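Local coordinates for protein acetyltransferase of GNAT family (Staphylococcus aureus subsp. aureus Mu50, PDB 3D8P) that probably transfers an acetyl group from acetyl-coenzyme A to an amine of an acceptor substrate, as other GNAT-family acetyltransferases do, at residues A[135-140]-A[155-160]; A[19-24]-A[66-71]; A[52-57]-A[105-110]; A[72-77]-A[142-147]. All blocks are in the same frame, centred on the assembly; numbering follows the deposited sequence.

Contact 1: A[135-140]-A[155-160]; sequences FREIKR and RFYYRN
E137 faces Y157 at a non-hydrogen-bonded pair of the antiparallel ladder between strands 136-138 and 155-160, at one edge of the mixed GNAT sheet. Its CB touches Y157 CE2 at 3.9 Å. CG, anti to the backbone N (chi1 -165°), stands over one face of the tyrosine ring, offset toward the rim, and also comes within 3.2 Å of F156 O. The chain runs on extended, and the carboxylate lies 18° from the plane of the R155 guanidinium. OE2 makes the salt bridge, 2.8 Å from R155 NE, which meets it from above the carboxylate plane; OE1 adds a weak bond with R155 NH2. NH1 of the arginine forms a salt bridge with D121, so the positive charge is probably balanced by two carboxylates. A water gives hydrogen bonds to E137 OE2 and I138 O and receives one from F156 N, bridging the strands where I138 N binds F156 O. Farther along, R136 and Y158 exchange a pair of backbone bonds. Beyond them F135 turns its ring under R159, and R159 CB lies 3.5 Å from the ring centroid, almost on the ring normal, in a CH-pi contact.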
loop_
_atom_site.group_PDB
_atom_site.type_symbol
_atom_site.label_atom_id
_atom_site.label_comp_id
_atom_site.label_asym_id
_atom_site.label_seq_id
_atom_site.Cartn_x
_atom_site.Cartn_y
_atom_site.Cartn_z
ATOM N N PHE A 135 -7.163 -1.843 11.860
ATOM C CA PHE A 135 -6.348 -0.654 12.053
ATOM C C PHE A 135 -7.017 0.314 13.013
ATOM O O PHE A 135 -8.198 0.598 12.886
ATOM C CB PHE A 135 -6.075 0.071 10.723
ATOM C CG PHE A 135 -5.075 -0.607 9.862
ATOM C CD1 PHE A 135 -5.459 -1.647 9.023
ATOM C CD2 PHE A 135 -3.734 -0.192 9.875
ATOM C CE1 PHE A 135 -4.511 -2.294 8.234
ATOM C CE2 PHE A 135 -2.791 -0.808 9.083
ATOM C CZ PHE A 135 -3.173 -1.873 8.264
ATOM N N ARG A 136 -6.245 0.839 13.958
ATOM C CA ARG A 136 -6.769 1.873 14.851
ATOM C C ARG A 136 -6.142 3.185 14.417
ATOM O O ARG A 136 -5.040 3.186 13.894
ATOM C CB ARG A 136 -6.467 1.539 16.319
ATOM C CG ARG A 136 -4.997 1.641 16.727
ATOM C CD ARG A 136 -4.827 1.133 18.153
ATOM N NE ARG A 136 -3.452 1.296 18.623
ATOM C CZ ARG A 136 -2.989 2.404 19.174
ATOM N NH1 ARG A 136 -3.781 3.446 19.358
ATOM N NH2 ARG A 136 -1.727 2.462 19.550
ATOM N N GLU A 137 -6.851 4.288 14.600
ATOM C CA GLU A 137 -6.312 5.614 14.293
ATOM C C GLU A 137 -5.436 6.091 15.410
ATOM O O GLU A 137 -5.811 5.996 16.585
ATOM C CB GLU A 137 -7.416 6.662 14.020
ATOM C CG GLU A 137 -6.828 7.918 13.358
ATOM C CD GLU A 137 -7.839 8.888 12.777
ATOM O OE1 GLU A 137 -9.041 8.654 12.922
ATOM O OE2 GLU A 137 -7.411 9.892 12.145
ATOM N N ILE A 138 -4.261 6.597 15.026
ATOM C CA ILE A 138 -3.249 7.100 15.958
ATOM C C ILE A 138 -2.940 8.573 15.644
ATOM O O ILE A 138 -3.355 9.118 14.626
ATOM C CB ILE A 138 -1.944 6.231 15.964
ATOM C CG1 ILE A 138 -1.224 6.282 14.625
ATOM C CG2 ILE A 138 -2.259 4.757 16.236
ATOM C CD1 ILE A 138 0.136 5.597 14.574
ATOM N N LYS A 139 -2.265 9.225 16.576
ATOM C CA LYS A 139 -1.925 10.615 16.445
ATOM C C LYS A 139 -0.560 10.717 15.790
ATOM O O LYS A 139 0.236 9.795 15.859
ATOM C CB LYS A 139 -1.943 11.292 17.821
ATOM C CG LYS A 139 -3.353 11.337 18.443
ATOM C CD LYS A 139 -3.460 12.143 19.695
ATOM N N ARG A 140 -0.316 11.830 15.124
ATOM C CA ARG A 140 0.971 12.107 14.479
ATOM C C ARG A 140 2.140 11.921 15.486
ATOM O O ARG A 140 3.157 11.339 15.137
ATOM C CB ARG A 140 0.963 13.549 13.914
ATOM C CG ARG A 140 1.708 13.727 12.631
ATOM C CD ARG A 140 1.567 15.157 12.012
ATOM N NE ARG A 140 1.887 15.059 10.572
ATOM C CZ ARG A 140 3.096 15.202 10.046
ATOM N NH1 ARG A 140 4.141 15.524 10.805
ATOM N NH2 ARG A 140 3.262 15.059 8.741
ATOM N N ARG A 155 -3.943 11.507 8.121
ATOM C CA ARG A 155 -4.596 10.514 8.973
ATOM C C ARG A 155 -3.641 9.345 9.109
ATOM O O ARG A 155 -3.044 8.890 8.106
ATOM C CB ARG A 155 -5.945 10.040 8.391
ATOM C CG ARG A 155 -6.976 11.140 8.032
ATOM C CD ARG A 155 -7.813 11.609 9.182
ATOM N NE ARG A 155 -8.663 10.546 9.718
ATOM C CZ ARG A 155 -9.949 10.333 9.441
ATOM N NH1 ARG A 155 -10.623 11.083 8.573
ATOM N NH2 ARG A 155 -10.571 9.335 10.052
ATOM N N PHE A 156 -3.488 8.855 10.337
ATOM C CA PHE A 156 -2.516 7.798 10.647
ATOM C C PHE A 156 -3.172 6.634 11.340
ATOM O O PHE A 156 -4.077 6.811 12.130
ATOM C CB PHE A 156 -1.355 8.356 11.496
ATOM C CG PHE A 156 -0.669 9.499 10.840
ATOM C CD1 PHE A 156 0.285 9.264 9.841
ATOM C CD2 PHE A 156 -1.030 10.792 11.151
ATOM C CE1 PHE A 156 0.885 10.335 9.181
ATOM C CE2 PHE A 156 -0.473 11.863 10.474
ATOM C CZ PHE A 156 0.511 11.633 9.519
ATOM N N TYR A 157 -2.699 5.441 11.040
ATOM C CA TYR A 157 -3.288 4.238 11.555
ATOM C C TYR A 157 -2.223 3.194 11.886
ATOM O O TYR A 157 -1.099 3.260 11.414
ATOM C CB TYR A 157 -4.280 3.650 10.540
ATOM C CG TYR A 157 -5.476 4.497 10.218
ATOM C CD1 TYR A 157 -5.403 5.489 9.245
ATOM C CD2 TYR A 157 -6.689 4.298 10.849
ATOM C CE1 TYR A 157 -6.515 6.273 8.919
ATOM C CE2 TYR A 157 -7.817 5.070 10.516
ATOM C CZ TYR A 157 -7.710 6.056 9.558
ATOM O OH TYR A 157 -8.785 6.839 9.228
ATOM N N TYR A 158 -2.613 2.234 12.716
ATOM C CA TYR A 158 -1.752 1.146 13.128
ATOM C C TYR A 158 -2.571 -0.140 13.312
ATOM O O TYR A 158 -3.673 -0.137 13.856
ATOM C CB TYR A 158 -0.971 1.470 14.420
ATOM C CG TYR A 158 -0.149 0.295 14.938
ATOM C CD1 TYR A 158 1.108 0.014 14.429
ATOM C CD2 TYR A 158 -0.650 -0.535 15.948
ATOM C CE1 TYR A 158 1.850 -1.090 14.904
ATOM C CE2 TYR A 158 0.065 -1.618 16.421
ATOM C CZ TYR A 158 1.324 -1.894 15.888
ATOM O OH TYR A 158 2.047 -2.958 16.381
ATOM N N ARG A 159 -2.000 -1.231 12.817
ATOM C CA ARG A 159 -2.534 -2.546 13.020
ATOM C C ARG A 159 -1.469 -3.402 13.660
ATOM O O ARG A 159 -0.384 -3.562 13.112
ATOM C CB ARG A 159 -2.950 -3.204 11.705
ATOM C CG ARG A 159 -3.405 -4.644 11.910
ATOM C CD ARG A 159 -4.216 -5.173 10.750
ATOM N NE ARG A 159 -4.580 -6.569 10.982
ATOM C CZ ARG A 159 -5.220 -7.340 10.107
ATOM N NH1 ARG A 159 -5.578 -6.885 8.916
ATOM N NH2 ARG A 159 -5.469 -8.600 10.415
ATOM N N ASN A 160 -1.799 -3.940 14.820
ATOM C CA ASN A 160 -0.949 -4.852 15.560
ATOM C C ASN A 160 -1.084 -6.264 15.032
ATOM O O ASN A 160 -2.196 -6.769 14.857
ATOM C CB ASN A 160 -1.345 -4.887 17.027
ATOM C CG ASN A 160 -0.240 -5.440 17.908
ATOM O OD1 ASN A 160 0.864 -4.871 17.964
ATOM N ND2 ASN A 160 -0.539 -6.535 18.629
HETATM O O HOH W 1 -4.805 10.235 12.545
#

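Contact 2: A[19-24]-A[66-71]; sequences EFILSI and VGTIGL
F20 meets strand 65-73 at its bulge with the far end of its ring. CZ rests 3.6 Å from V66 O and, a little farther off, G67 N, while the CD2-CE2 side lies against the methyl of T68, with CE2 3.9 Å from CG2. These partners all approach the ring obliquely. Beside it I21 adds a looser touch, its CD1 coming within 4.2 Å of T68 OG1.

The next shell sets these groups in place. The F20 side chain leaves its helix with CG anti to the backbone N (chi1 176°), and I24, one turn on, lays CD1 3.6 Å above one face of the ring, toward the rim. F85 of strand 78-86 touches F20, I24 and T68 alike. T68 OG1 is bonded to K83 O on that same strand, which holds the threonine's rotation and leaves its methyl to the phenylalanine. Toward the neighbouring strand 54-59, V66 and G67 both face A58 in a classic beta bulge; V66 also bonds D87.

Here helix 14-28, in the N-terminal half, packs on the central mixed sheet of the GNAT fold. Its segment 19-24 lies across the sheet, the short axis 100° from that of the strand and 9.9 Å away. No hydrogen bond joins the two segments: this is van der Waals packing of an aromatic ring on a methyl and on the peptide of V66-G67.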
loop_
_atom_site.group_PDB
_atom_site.type_symbol
_atom_site.label_atom_id
_atom_site.label_comp_id
_atom_site.label_asym_id
_atom_site.label_seq_id
_atom_site.Cartn_x
_atom_site.Cartn_y
_atom_site.Cartn_z
ATOM N N GLU A 19 1.230 4.419 -14.230
ATOM C CA GLU A 19 -0.001 4.953 -14.837
ATOM C C GLU A 19 -1.279 4.605 -14.072
ATOM O O GLU A 19 -2.215 5.409 -14.027
ATOM C CB GLU A 19 -0.169 4.484 -16.267
ATOM C CG GLU A 19 -1.367 5.134 -16.961
ATOM N N PHE A 20 -1.314 3.406 -13.490
ATOM C CA PHE A 20 -2.434 2.941 -12.659
ATOM C C PHE A 20 -2.597 3.801 -11.417
ATOM O O PHE A 20 -3.659 4.328 -11.150
ATOM C CB PHE A 20 -2.206 1.467 -12.263
ATOM C CG PHE A 20 -3.240 0.898 -11.329
ATOM C CD1 PHE A 20 -4.446 0.426 -11.814
ATOM C CD2 PHE A 20 -2.996 0.810 -9.972
ATOM C CE1 PHE A 20 -5.381 -0.107 -10.957
ATOM C CE2 PHE A 20 -3.935 0.275 -9.115
ATOM C CZ PHE A 20 -5.120 -0.189 -9.609
ATOM N N ILE A 21 -1.533 3.936 -10.644
ATOM C CA ILE A 21 -1.576 4.725 -9.433
ATOM C C ILE A 21 -1.923 6.198 -9.762
ATOM O O ILE A 21 -2.859 6.764 -9.191
ATOM C CB ILE A 21 -0.242 4.559 -8.654
ATOM C CG1 ILE A 21 -0.150 3.123 -8.115
ATOM C CG2 ILE A 21 -0.150 5.561 -7.539
ATOM C CD1 ILE A 21 1.073 2.792 -7.240
ATOM N N LEU A 22 -1.197 6.798 -10.704
ATOM C CA LEU A 22 -1.418 8.184 -11.095
ATOM C C LEU A 22 -2.818 8.504 -11.618
ATOM O O LEU A 22 -3.322 9.595 -11.359
ATOM C CB LEU A 22 -0.396 8.623 -12.160
ATOM C CG LEU A 22 1.049 8.898 -11.731
ATOM C CD1 LEU A 22 1.940 9.163 -12.981
ATOM C CD2 LEU A 22 1.095 10.057 -10.759
ATOM N N SER A 23 -3.432 7.594 -12.376
ATOM C CA SER A 23 -4.800 7.824 -12.882
ATOM C C SER A 23 -5.804 7.882 -11.725
ATOM O O SER A 23 -6.672 8.743 -11.709
ATOM C CB SER A 23 -5.231 6.756 -13.912
ATOM O OG SER A 23 -5.418 5.483 -13.284
ATOM N N ILE A 24 -5.672 6.972 -10.760
ATOM C CA ILE A 24 -6.518 6.983 -9.561
ATOM C C ILE A 24 -6.312 8.260 -8.722
ATOM O O ILE A 24 -7.278 8.945 -8.370
ATOM C CB ILE A 24 -6.257 5.712 -8.682
ATOM C CG1 ILE A 24 -6.647 4.428 -9.445
ATOM C CG2 ILE A 24 -7.040 5.797 -7.347
ATOM C CD1 ILE A 24 -6.316 3.148 -8.684
ATOM N N VAL A 66 -4.951 -4.669 -11.333
ATOM C CA VAL A 66 -6.239 -4.178 -10.853
ATOM C C VAL A 66 -6.131 -3.743 -9.368
ATOM O O VAL A 66 -7.062 -3.175 -8.821
ATOM C CB VAL A 66 -7.431 -5.183 -11.118
ATOM C CG1 VAL A 66 -7.615 -5.444 -12.617
ATOM C CG2 VAL A 66 -7.281 -6.485 -10.340
ATOM N N GLY A 67 -4.973 -3.980 -8.743
ATOM C CA GLY A 67 -4.714 -3.554 -7.408
ATOM C C GLY A 67 -3.234 -3.594 -7.043
ATOM O O GLY A 67 -2.427 -4.336 -7.648
ATOM N N THR A 68 -2.873 -2.798 -6.039
ATOM C CA THR A 68 -1.492 -2.705 -5.596
ATOM C C THR A 68 -1.408 -2.579 -4.086
ATOM O O THR A 68 -2.352 -2.106 -3.430
ATOM C CB THR A 68 -0.747 -1.460 -6.230
ATOM O OG1 THR A 68 -1.368 -0.254 -5.794
ATOM C CG2 THR A 68 -0.749 -1.513 -7.780
ATOM N N ILE A 69 -0.268 -2.984 -3.537
ATOM C CA ILE A 69 -0.012 -2.781 -2.102
ATOM C C ILE A 69 1.480 -2.914 -1.859
ATOM O O ILE A 69 2.099 -3.851 -2.317
ATOM C CB ILE A 69 -0.824 -3.777 -1.198
ATOM C CG1 ILE A 69 -1.003 -3.234 0.219
ATOM C CG2 ILE A 69 -0.164 -5.165 -1.160
ATOM C CD1 ILE A 69 -1.880 -4.131 1.094
ATOM N N GLY A 70 2.039 -1.955 -1.144
ATOM C CA GLY A 70 3.443 -1.956 -0.771
ATOM C C GLY A 70 3.637 -1.949 0.741
ATOM O O GLY A 70 2.752 -1.552 1.497
ATOM N N LEU A 71 4.807 -2.400 1.170
ATOM C CA LEU A 71 5.186 -2.363 2.565
ATOM C C LEU A 71 6.649 -2.026 2.669
ATOM O O LEU A 71 7.500 -2.645 1.975
ATOM C CB LEU A 71 4.952 -3.716 3.260
ATOM C CG LEU A 71 5.129 -3.716 4.789
ATOM C CD1 LEU A 71 3.825 -3.417 5.525
ATOM C CD2 LEU A 71 5.706 -4.994 5.310
#

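Contact 3: A[52-57]-A[105-110]; sequences GGQFWL and MTCKEQ
The indole of W56 and the amide of Q54 form one linked pair of flat groups against T106. At the indole edge, NE1 gives a nearly straight hydrogen bond (174°) to Q54 OE1 at 2.9 Å, lying in the plane of the ring and on a lone pair of the amide oxygen. K102 makes a cation-pi contact with the same indole, and T106 OG1 approaches it obliquely, 3.6 Å from CZ2. Tied down in this way, the glutamine meets the threonine tip to tip. T106 CB is 3.2 Å from Q54 OE1, and CG2, anti to the backbone N, sits 3.4 Å from Q54 CD. The T106 hydroxyl is bonded back to K102 O, one turn earlier in its helix. C107 SG lies 3.8 Å from Q54 NE2, and farther on Q110 OE1 comes 3.8 Å from G52 O.

This is the C-terminal end of helix 95-109 packed on the sheet of the GNAT fold, running at 152° to strand 54-57 with the axes 11.1 Å apart. C107 packs on L71 of strand 65-73, so the helix end bridges strands 54-59 and 65-73; W56 itself also packs on I6 and E8 of strand 5-8.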
loop_
_atom_site.group_PDB
_atom_site.type_symbol
_atom_site.label_atom_id
_atom_site.label_comp_id
_atom_site.label_asym_id
_atom_site.label_seq_id
_atom_site.Cartn_x
_atom_site.Cartn_y
_atom_site.Cartn_z
ATOM N N GLY A 52 13.911 -5.335 2.197
ATOM C CA GLY A 52 13.234 -6.115 3.231
ATOM C C GLY A 52 11.744 -5.839 3.288
ATOM O O GLY A 52 11.082 -6.227 4.252
ATOM N N GLY A 53 11.215 -5.181 2.255
ATOM C CA GLY A 53 9.797 -4.858 2.171
ATOM C C GLY A 53 9.051 -5.792 1.247
ATOM O O GLY A 53 9.514 -6.885 0.977
ATOM N N GLN A 54 7.891 -5.339 0.770
ATOM C CA GLN A 54 7.013 -6.095 -0.109
ATOM C C GLN A 54 6.351 -5.182 -1.131
ATOM O O GLN A 54 6.146 -4.013 -0.901
ATOM C CB GLN A 54 5.885 -6.748 0.695
ATOM C CG GLN A 54 6.310 -7.748 1.768
ATOM C CD GLN A 54 5.177 -8.083 2.727
ATOM O OE1 GLN A 54 4.085 -8.408 2.306
ATOM N NE2 GLN A 54 5.441 -7.988 4.029
ATOM N N PHE A 55 6.039 -5.735 -2.289
ATOM C CA PHE A 55 5.173 -5.054 -3.233
ATOM C C PHE A 55 4.454 -6.127 -4.052
ATOM O O PHE A 55 5.080 -6.926 -4.775
ATOM C CB PHE A 55 5.914 -4.018 -4.096
ATOM C CG PHE A 55 5.027 -2.916 -4.542
ATOM C CD1 PHE A 55 4.013 -3.163 -5.465
ATOM C CD2 PHE A 55 5.126 -1.656 -3.993
ATOM C CE1 PHE A 55 3.157 -2.172 -5.867
ATOM C CE2 PHE A 55 4.274 -0.651 -4.393
ATOM C CZ PHE A 55 3.283 -0.904 -5.333
ATOM N N TRP A 56 3.129 -6.153 -3.886
ATOM C CA TRP A 56 2.258 -7.145 -4.501
ATOM C C TRP A 56 1.292 -6.480 -5.469
ATOM O O TRP A 56 0.885 -5.323 -5.277
ATOM C CB TRP A 56 1.457 -7.899 -3.433
ATOM C CG TRP A 56 2.289 -8.544 -2.359
ATOM C CD1 TRP A 56 2.461 -8.090 -1.072
ATOM C CD2 TRP A 56 3.063 -9.750 -2.465
ATOM N NE1 TRP A 56 3.295 -8.934 -0.382
ATOM C CE2 TRP A 56 3.678 -9.962 -1.207
ATOM C CE3 TRP A 56 3.287 -10.678 -3.492
ATOM C CZ2 TRP A 56 4.497 -11.058 -0.951
ATOM C CZ3 TRP A 56 4.102 -11.758 -3.246
ATOM C CH2 TRP A 56 4.713 -11.935 -1.981
ATOM N N LEU A 57 0.956 -7.213 -6.522
ATOM C CA LEU A 57 -0.011 -6.762 -7.511
ATOM C C LEU A 57 -1.160 -7.739 -7.568
ATOM O O LEU A 57 -0.950 -8.948 -7.606
ATOM C CB LEU A 57 0.618 -6.706 -8.907
ATOM C CG LEU A 57 1.901 -5.898 -9.038
ATOM C CD1 LEU A 57 2.426 -5.990 -10.447
ATOM C CD2 LEU A 57 1.667 -4.437 -8.617
HETATM N N MSE A 105 0.150 -12.012 6.106
HETATM C CA MSE A 105 0.784 -13.335 6.110
HETATM C C MSE A 105 2.299 -13.232 5.922
HETATM O O MSE A 105 3.057 -13.922 6.592
HETATM C CB MSE A 105 0.189 -14.180 4.993
HETATM C CG MSE A 105 0.709 -15.578 4.913
HETATM SE SE MSE A 105 0.818 -16.157 3.037
HETATM C CE MSE A 105 2.279 -14.969 2.408
ATOM N N THR A 106 2.738 -12.370 5.004
ATOM C CA THR A 106 4.168 -12.203 4.734
ATOM C C THR A 106 4.872 -11.542 5.919
ATOM O O THR A 106 6.011 -11.871 6.230
ATOM C CB THR A 106 4.398 -11.417 3.411
ATOM O OG1 THR A 106 3.593 -11.998 2.373
ATOM C CG2 THR A 106 5.894 -11.401 2.984
ATOM N N CYS A 107 4.195 -10.614 6.584
ATOM C CA CYS A 107 4.736 -9.974 7.773
ATOM C C CYS A 107 4.943 -10.993 8.892
ATOM O O CYS A 107 5.934 -10.932 9.624
ATOM C CB CYS A 107 3.781 -8.889 8.280
ATOM S SG CYS A 107 3.740 -7.405 7.325
ATOM N N LYS A 108 4.007 -11.925 9.036
ATOM C CA LYS A 108 4.145 -12.957 10.053
ATOM C C LYS A 108 5.370 -13.834 9.796
ATOM O O LYS A 108 6.127 -14.134 10.725
ATOM C CB LYS A 108 2.857 -13.776 10.184
ATOM C CG LYS A 108 1.732 -12.913 10.782
ATOM C CD LYS A 108 0.417 -13.662 10.931
ATOM C CE LYS A 108 -0.675 -12.794 11.606
ATOM N NZ LYS A 108 -1.961 -13.573 11.664
ATOM N N GLU A 109 5.586 -14.225 8.540
ATOM C CA GLU A 109 6.766 -15.006 8.197
ATOM C C GLU A 109 8.044 -14.228 8.496
ATOM O O GLU A 109 9.048 -14.809 8.882
ATOM C CB GLU A 109 6.794 -15.370 6.710
ATOM C CG GLU A 109 5.693 -16.289 6.222
ATOM C CD GLU A 109 5.620 -16.334 4.691
ATOM O OE1 GLU A 109 6.437 -15.665 4.014
ATOM O OE2 GLU A 109 4.727 -17.023 4.163
ATOM N N GLN A 110 8.010 -12.915 8.310
ATOM C CA GLN A 110 9.208 -12.098 8.454
ATOM C C GLN A 110 9.391 -11.441 9.824
ATOM O O GLN A 110 10.260 -10.592 9.979
ATOM C CB GLN A 110 9.262 -11.082 7.317
ATOM C CG GLN A 110 9.514 -11.775 5.968
ATOM C CD GLN A 110 9.403 -10.853 4.773
ATOM O OE1 GLN A 110 9.432 -9.624 4.905
ATOM N NE2 GLN A 110 9.275 -11.449 3.582
#

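Contact 4: A[72-77]-A[142-147]; sequences IRLDNN and DLPSSF
L74 lies against the turn 144-147 with its whole branched end: CB and CD2 touch S146, and CD1 touches F147 and P144. The chain here leaves strand 65-73 for the connection into strand 78-86, and its partner is a type I beta turn in the loop between strands 136-138 and 155-160; two loops of the GNAT sheet meet. CB of L74 comes within 3.5 Å of S146 OG. CG is anti to the carbonyl carbon (chi1 -53°). Beyond it the two methyls diverge: CD2 approaches the carbonyl, 3.5 Å from S146 O, and CD1 settles 4.1 Å from F147 CB, at the edge of the phenylalanine ring and near its plane. The same CD1 faces P144 CG at 4.2 Å.

The turn is closed by the bond from F147 N to P144 O, and its aromatic end is well packed: L143 CD2 stands over the centre of one face of the F147 ring, and L143, P144 and F147 all reach Y116 on strand 114-119. P148, next along, touches I72 and L74.

R73, at the end of the strand, gives NH2 to N77 OD1 across the connection, while NH1 reaches Q110 O. D75 OD1 takes a weak bond from N76 N. One polar bond crosses between the segments. The S146 hydroxyl, placed between its own backbone N and carbonyl carbon (chi1 59°), accepts from the backbone of D75: D75 N lies 3.1 Å from S146 OG, with an angle of 156° at the hydrogen.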
loop_
_atom_site.group_PDB
_atom_site.type_symbol
_atom_site.label_atom_id
_atom_site.label_comp_id
_atom_site.label_asym_id
_atom_site.label_seq_id
_atom_site.Cartn_x
_atom_site.Cartn_y
_atom_site.Cartn_z
ATOM N N ILE A 72 6.966 -1.049 3.521
ATOM C CA ILE A 72 8.366 -0.824 3.893
ATOM C C ILE A 72 8.614 -1.281 5.325
ATOM O O ILE A 72 7.770 -1.177 6.203
ATOM C CB ILE A 72 8.892 0.634 3.659
ATOM C CG1 ILE A 72 8.099 1.650 4.455
ATOM C CG2 ILE A 72 8.882 0.976 2.152
ATOM C CD1 ILE A 72 8.789 3.023 4.601
ATOM N N ARG A 73 9.811 -1.778 5.544
ATOM C CA ARG A 73 10.251 -2.199 6.832
ATOM C C ARG A 73 10.886 -1.027 7.605
ATOM O O ARG A 73 11.738 -0.324 7.086
ATOM C CB ARG A 73 11.220 -3.370 6.657
ATOM C CG ARG A 73 11.712 -3.891 7.969
ATOM C CD ARG A 73 12.017 -5.354 7.942
ATOM N NE ARG A 73 12.009 -5.850 9.318
ATOM C CZ ARG A 73 11.872 -7.127 9.664
ATOM N NH1 ARG A 73 11.713 -8.060 8.731
ATOM N NH2 ARG A 73 11.876 -7.464 10.953
ATOM N N LEU A 74 10.429 -0.806 8.839
ATOM C CA LEU A 74 10.953 0.269 9.705
ATOM C C LEU A 74 11.901 -0.345 10.708
ATOM O O LEU A 74 12.111 -1.540 10.664
ATOM C CB LEU A 74 9.815 0.938 10.465
ATOM C CG LEU A 74 8.629 1.464 9.662
ATOM C CD1 LEU A 74 7.658 2.121 10.646
ATOM C CD2 LEU A 74 9.106 2.429 8.537
ATOM N N ASP A 75 12.466 0.463 11.608
ATOM C CA ASP A 75 13.276 -0.056 12.731
ATOM C C ASP A 75 12.346 -0.735 13.763
ATOM O O ASP A 75 11.139 -0.585 13.707
ATOM C CB ASP A 75 14.056 1.074 13.445
ATOM C CG ASP A 75 15.316 0.573 14.185
ATOM O OD1 ASP A 75 15.631 -0.648 14.164
ATOM O OD2 ASP A 75 16.038 1.409 14.778
ATOM N N ASN A 76 12.918 -1.506 14.674
ATOM C CA ASN A 76 12.173 -2.055 15.813
ATOM C C ASN A 76 11.031 -3.008 15.372
ATOM O O ASN A 76 9.956 -3.067 15.993
ATOM C CB ASN A 76 11.653 -0.891 16.687
ATOM C CG ASN A 76 10.978 -1.345 18.002
ATOM O OD1 ASN A 76 11.534 -2.123 18.791
ATOM N ND2 ASN A 76 9.787 -0.804 18.256
ATOM N N ASN A 77 11.293 -3.712 14.274
ATOM C CA ASN A 77 10.415 -4.709 13.691
ATOM C C ASN A 77 9.016 -4.225 13.344
ATOM O O ASN A 77 8.077 -5.018 13.318
ATOM C CB ASN A 77 10.351 -5.965 14.564
ATOM C CG ASN A 77 11.694 -6.611 14.711
ATOM O OD1 ASN A 77 12.418 -6.786 13.726
ATOM N ND2 ASN A 77 12.064 -6.939 15.947
ATOM N N ASP A 142 2.282 9.880 17.926
ATOM C CA ASP A 142 2.408 8.470 18.260
ATOM C C ASP A 142 3.276 7.691 17.265
ATOM O O ASP A 142 3.599 6.531 17.522
ATOM C CB ASP A 142 1.037 7.768 18.203
ATOM C CG ASP A 142 0.053 8.234 19.258
ATOM O OD1 ASP A 142 0.487 8.798 20.312
ATOM O OD2 ASP A 142 -1.179 7.985 19.004
ATOM N N LEU A 143 3.588 8.275 16.107
ATOM C CA LEU A 143 4.366 7.577 15.074
ATOM C C LEU A 143 5.820 7.407 15.527
ATOM O O LEU A 143 6.372 8.296 16.165
ATOM C CB LEU A 143 4.340 8.334 13.737
ATOM C CG LEU A 143 2.992 8.517 13.033
ATOM C CD1 LEU A 143 3.092 9.590 11.947
ATOM C CD2 LEU A 143 2.434 7.230 12.497
ATOM N N PRO A 144 6.441 6.261 15.216
ATOM C CA PRO A 144 7.834 6.065 15.605
ATOM C C PRO A 144 8.772 6.917 14.763
ATOM O O PRO A 144 8.396 7.350 13.686
ATOM C CB PRO A 144 8.049 4.579 15.332
ATOM C CG PRO A 144 7.118 4.258 14.279
ATOM C CD PRO A 144 5.925 5.096 14.482
ATOM N N SER A 145 9.988 7.156 15.247
ATOM C CA SER A 145 10.939 8.014 14.534
ATOM C C SER A 145 11.363 7.539 13.126
ATOM O O SER A 145 11.740 8.367 12.312
ATOM C CB SER A 145 12.191 8.247 15.388
ATOM O OG SER A 145 12.842 7.002 15.627
ATOM N N SER A 146 11.321 6.243 12.831
ATOM C CA SER A 146 11.735 5.775 11.501
ATOM C C SER A 146 10.598 5.740 10.517
ATOM O O SER A 146 10.798 5.367 9.350
ATOM C CB SER A 146 12.460 4.393 11.542
ATOM O OG SER A 146 11.662 3.368 12.096
ATOM N N PHE A 147 9.400 6.107 10.975
ATOM C CA PHE A 147 8.283 6.222 10.089
ATOM C C PHE A 147 8.463 7.526 9.300
ATOM O O PHE A 147 8.555 8.604 9.910
ATOM C CB PHE A 147 6.961 6.190 10.859
ATOM C CG PHE A 147 5.748 6.376 9.984
ATOM C CD1 PHE A 147 5.309 7.655 9.645
ATOM C CD2 PHE A 147 5.048 5.282 9.491
ATOM C CE1 PHE A 147 4.202 7.828 8.809
ATOM C CE2 PHE A 147 3.927 5.452 8.654
ATOM C CZ PHE A 147 3.512 6.716 8.317
#

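Contact 2 is the buried one, helix on sheet; contact 3, helix on sheet too, is only partly buried. Neither has a hydrogen bond across it, but contact 3 meets through an amide and a threonine. They are joined through the neighbouring strands 54-59 and 65-73 by probable backbone bonds such as L71 N to Q54 O. Contact 1 joins the edge strand 136-138 to 155-160, and contact 4 joins two loops on the same side of the chain's centre; contact 1 has a salt bridge and backbone bonds, contact 4 one bond to a serine hydroxyl. These two touch directly, L143 against I138 and F156. Contact 4 continues the strand used by contact 2, about 23 Å away between centres.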